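Local coordinates for protein EvdMO1 (Micromonospora carbonacea, PDB 5T39) that probably transfers a methyl group from S-adenosylmethionine to a sugar during everninomicin biosynthesis, through the methyltransferase domain of a methyltransferase-oxidase fusion, at residues Gly106-Glu109 against Asn110-Ala114; Trp215-Arg218 against Ala219-Phe222. All blocks are in the same frame, centred on the assembly; numbering follows the deposited sequence. Where two conformers were deposited one is given.

Interaction 1 (106-114) and interaction 2 (215-222) are both starts of helices, one where helix 108-121 leaves strand 100-105, the other where helix 218-228 leaves strand 212-216. They lie on opposite sides of the chain's centre, with their own centres 29 Å apart and nearest atoms about 14 Å apart, so neither touches the other. Interaction 1 borders the S-adenosyl-L-homocysteine pocket: Gly106, Arg107 and Asn110 line it, and Asn110 ND2 lies 3.3 Å from O3' of the ligand ribose. Interaction 2 has no residue touching the ligand; it joins the three-stranded antiparallel sheet to a helix whose side chains pack on strand 244-252 of the main sheet.

Interaction 1: residues Gly106-Glu109 against Asn110-Ala114; sequences GREE and NLRRA. With SAH (S-adenosyl-L-homocysteine), chain B.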
# COMPACT_ATOMS: atom_id res chain seq x y z
N GLY A 106 -6.28 5.45 4.74
CA GLY A 106 -6.93 5.60 6.02
C GLY A 106 -6.82 6.94 6.69
O GLY A 106 -7.62 7.22 7.58
N ARG A 107 -5.85 7.77 6.31
CA ARG A 107 -5.62 9.06 6.96
C ARG A 107 -6.06 10.17 6.02
O ARG A 107 -5.54 10.29 4.90
CB ARG A 107 -4.15 9.20 7.35
CG ARG A 107 -3.78 8.31 8.51
CD ARG A 107 -2.30 8.37 8.88
NE ARG A 107 -2.07 7.51 10.05
CZ ARG A 107 -2.37 7.83 11.30
NH1 ARG A 107 -2.82 9.04 11.60
NH2 ARG A 107 -2.18 6.93 12.25
N GLU A 108 -7.01 10.98 6.47
CA GLU A 108 -7.56 12.01 5.60
C GLU A 108 -6.49 12.97 5.12
O GLU A 108 -6.53 13.41 3.96
CB GLU A 108 -8.67 12.77 6.33
CG GLU A 108 -9.34 13.83 5.48
CD GLU A 108 -10.51 14.46 6.18
OE1 GLU A 108 -10.39 14.75 7.39
OE2 GLU A 108 -11.55 14.68 5.52
N GLU A 109 -5.52 13.32 5.96
CA GLU A 109 -4.49 14.26 5.55
C GLU A 109 -3.65 13.70 4.41
O GLU A 109 -3.26 14.44 3.50
CB GLU A 109 -3.60 14.62 6.74
CG GLU A 109 -4.33 15.36 7.85
CD GLU A 109 -4.95 14.45 8.91
OE1 GLU A 109 -5.07 13.21 8.70
OE2 GLU A 109 -5.32 14.97 9.99
N ASN A 110 -3.37 12.40 4.44
CA ASN A 110 -2.63 11.78 3.34
C ASN A 110 -3.48 11.76 2.08
O ASN A 110 -3.01 12.12 0.99
CB ASN A 110 -2.24 10.34 3.70
CG ASN A 110 -1.22 10.26 4.81
OD1 ASN A 110 -0.61 11.25 5.21
ND2 ASN A 110 -1.04 9.06 5.33
N LEU A 111 -4.74 11.37 2.23
CA LEU A 111 -5.65 11.30 1.09
C LEU A 111 -5.75 12.64 0.37
O LEU A 111 -5.77 12.68 -0.86
CB LEU A 111 -7.04 10.86 1.59
CG LEU A 111 -8.19 10.93 0.59
CD1 LEU A 111 -7.93 10.01 -0.55
CD2 LEU A 111 -9.48 10.58 1.28
N ARG A 112 -5.82 13.74 1.12
CA ARG A 112 -5.91 15.05 0.47
C ARG A 112 -4.68 15.33 -0.38
O ARG A 112 -4.80 15.93 -1.45
CB ARG A 112 -6.09 16.15 1.50
CG ARG A 112 -7.40 16.10 2.27
CD ARG A 112 -8.64 15.91 1.40
NE ARG A 112 -9.80 15.65 2.24
CZ ARG A 112 -10.82 14.87 1.91
NH1 ARG A 112 -10.84 14.24 0.74
NH2 ARG A 112 -11.82 14.70 2.75
N ARG A 113 -3.50 14.92 0.08
CA ARG A 113 -2.30 15.01 -0.74
C ARG A 113 -2.40 14.20 -2.01
O ARG A 113 -2.09 14.68 -3.11
CB ARG A 113 -0.99 14.81 0.02
CG ARG A 113 -0.90 15.55 1.29
CD ARG A 113 0.53 15.65 1.81
NE ARG A 113 0.42 15.91 3.23
CZ ARG A 113 0.35 14.97 4.17
NH1 ARG A 113 0.56 13.69 3.89
NH2 ARG A 113 0.10 15.33 5.41
N ALA A 114 -2.82 12.94 -1.87
CA ALA A 114 -2.95 12.06 -3.02
C ALA A 114 -3.95 12.63 -4.03
O ALA A 114 -3.71 12.57 -5.24
CB ALA A 114 -3.37 10.67 -2.56
N SAH B . 1.78 1.89 0.30
CA SAH B . 2.72 3.00 0.45
CB SAH B . 2.60 3.69 1.80
CG SAH B . 2.90 2.78 2.98
SD SAH B . 2.85 3.67 4.56
C SAH B . 4.14 2.49 0.27
O SAH B . 5.09 3.29 0.23
OXT SAH B . 4.33 1.28 0.19
C5' SAH B . 1.25 3.07 5.16
C4' SAH B . 0.04 3.77 4.55
O4' SAH B . -1.11 3.01 4.90
C3' SAH B . -0.16 5.19 5.06
O3' SAH B . -0.64 6.06 4.06
C2' SAH B . -1.18 4.97 6.16
O2' SAH B . -1.95 6.10 6.55
C1' SAH B . -2.03 3.86 5.57
N9 SAH B . -2.77 3.06 6.55
C8 SAH B . -2.31 2.58 7.75
N7 SAH B . -3.26 1.85 8.35
C5 SAH B . -4.35 1.88 7.53
C6 SAH B . -5.63 1.33 7.64
N6 SAH B . -6.04 0.62 8.69
N1 SAH B . -6.50 1.53 6.61
C2 SAH B . -6.13 2.27 5.53
N3 SAH B . -4.90 2.85 5.39
C4 SAH B . -4.04 2.62 6.40
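Arg107 and Asn110 run side by side toward the ribose of S-adenosyl-L-homocysteine at the start of helix 108-121. Arg107 is the chain to follow: its CB passes 3.7 Å from Asn110 ND2, CG and CD then slide along the sugar, CD reaching 3.3 Å from the ligand O2', and the extended chain carries NE and NH2 on to the carbonyls of Arg207 and Gly208, the second bond being weak. Asn110 ND2 gives only a weak bond to O3' of the ligand; its firmer partners are Gln205 O and Glu105 OE1. Here the N-terminal end of the helix after strand 100-105 of the Rossmann-like beta-alpha-beta unit borders the ligand ribose, with Arg107 at the N-cap and its O taking Leu111 N at 3.0 Å. On the exposed side Glu108, its CG anti to the backbone N (chi1 -178°), reaches Arg112 in a salt bridge: OE2 offers its anti lone pair to NH2 at 2.8 Å, and the carboxylate and guanidinium planes stand 50° apart. Arg113 instead turns back over the helix start, and Glu109 O sits above the centre of its guanidinium, 3.7 Å from the plane. NH1 meets Asn110 OD1 at 3.0 Å, tilted out of both the amide and guanidinium planes, and also pairs with Glu86, while NH2 goes to Gln205 and NE to Leu34 O. A leucine in its place would probably leave Asn110 OD1 without this donor and Glu86 without this charge partner.

Interaction 2: residues Trp215-Arg218 against Ala219-Phe222; sequences WLDR and ASLF
Arg218 lays its guanidinium over one face of the Phe222 ring, one helical turn further on. The two planes are only 17° from parallel, and Phe222 CE2 lies over the centre of the guanidinium, 3.4 Å from Arg218 CZ. On the ring side the overlap is offset: NH1 stands above the rim. With CG anti to the backbone N (chi1 -162°) and the chain extended as far as NE, Arg218 reaches along the helix surface so that the guanidinium covers this ring face, while NE forms a salt bridge with Glu238. Beneath it Phe222 N bonds to Arg218 O at 3.0 Å.

Ser220 closes the other side of the turn. Asp217, the N-cap of helix 218-228, presents OD1 to Ser220 OG at 2.7 Å and to Ser220 N at 2.9 Å; the two donors come from opposite faces of the carboxylate plane, both on the syn side. OD2 turns to Ser183 and Ser220 OG also accepts from Ser193 N, tying the cap to strand 192-198. Behind the cap, Leu216 lays CD2 on Ser220 CB and CD1 4.2 Å from Leu221 CD1, so the last strand residue packs against the first turn. The buried Asp217 carboxylate, with two donors on OD1 and a hydrogen bond between OD2 and Ser183 OG, is probably kept ionised at the N-terminal end of a helix, while Arg218 has an acid, Glu238, to balance it as its guanidinium lies nearly flat on the aromatic ring.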
# COMPACT_ATOMS: atom_id res chain seq x y z
N TRP A 215 2.91 -8.21 14.11
CA TRP A 215 3.79 -8.75 13.08
C TRP A 215 3.72 -10.27 13.14
O TRP A 215 3.49 -10.85 14.20
CB TRP A 215 5.23 -8.31 13.30
CG TRP A 215 5.54 -6.87 13.08
CD1 TRP A 215 4.75 -5.79 13.34
CD2 TRP A 215 6.76 -6.36 12.56
NE1 TRP A 215 5.41 -4.63 13.01
CE2 TRP A 215 6.66 -4.96 12.53
CE3 TRP A 215 7.95 -6.95 12.12
CZ2 TRP A 215 7.68 -4.14 12.07
CZ3 TRP A 215 8.96 -6.14 11.68
CH2 TRP A 215 8.83 -4.75 11.66
N LEU A 216 3.96 -10.92 12.01
CA LEU A 216 3.99 -12.37 11.89
C LEU A 216 5.42 -12.87 11.81
O LEU A 216 6.30 -12.17 11.30
CB LEU A 216 3.24 -12.80 10.63
CG LEU A 216 1.74 -12.50 10.68
CD1 LEU A 216 1.11 -12.57 9.31
CD2 LEU A 216 1.02 -13.45 11.59
N ASP A 217 5.67 -14.09 12.31
CA ASP A 217 6.90 -14.76 11.91
C ASP A 217 6.75 -15.30 10.49
O ASP A 217 5.68 -15.21 9.88
CB ASP A 217 7.35 -15.81 12.94
CG ASP A 217 6.43 -17.02 13.04
OD1 ASP A 217 5.42 -17.10 12.33
OD2 ASP A 217 6.75 -17.91 13.88
N ARG A 218 7.84 -15.81 9.92
CA ARG A 218 7.80 -16.17 8.51
C ARG A 218 6.81 -17.29 8.25
O ARG A 218 6.03 -17.24 7.29
CB ARG A 218 9.18 -16.57 8.00
CG ARG A 218 9.25 -16.52 6.47
CD ARG A 218 10.59 -17.02 5.96
NE ARG A 218 10.78 -16.79 4.53
CZ ARG A 218 10.30 -17.56 3.55
NH1 ARG A 218 9.61 -18.66 3.82
NH2 ARG A 218 10.55 -17.24 2.29
N ALA A 219 6.83 -18.33 9.09
CA ALA A 219 5.93 -19.45 8.87
C ALA A 219 4.48 -18.99 8.94
O ALA A 219 3.64 -19.46 8.17
CB ALA A 219 6.19 -20.55 9.90
N SER A 220 4.17 -18.09 9.87
CA SER A 220 2.79 -17.64 10.00
C SER A 220 2.39 -16.74 8.85
O SER A 220 1.23 -16.76 8.44
CB SER A 220 2.58 -16.94 11.34
OG SER A 220 2.80 -17.85 12.41
N LEU A 221 3.32 -15.94 8.32
CA LEU A 221 3.02 -15.14 7.13
C LEU A 221 2.66 -16.04 5.96
O LEU A 221 1.67 -15.81 5.26
CB LEU A 221 4.21 -14.25 6.79
CG LEU A 221 4.08 -13.47 5.48
CD1 LEU A 221 2.89 -12.53 5.51
CD2 LEU A 221 5.37 -12.73 5.18
N PHE A 222 3.47 -17.08 5.71
CA PHE A 222 3.18 -17.97 4.60
C PHE A 222 1.90 -18.76 4.85
O PHE A 222 1.11 -18.97 3.92
CB PHE A 222 4.39 -18.86 4.30
CG PHE A 222 5.41 -18.17 3.44
CD1 PHE A 222 5.55 -18.51 2.11
CD2 PHE A 222 6.18 -17.13 3.93
CE1 PHE A 222 6.46 -17.86 1.29
CE2 PHE A 222 7.07 -16.45 3.11
CZ PHE A 222 7.21 -16.83 1.78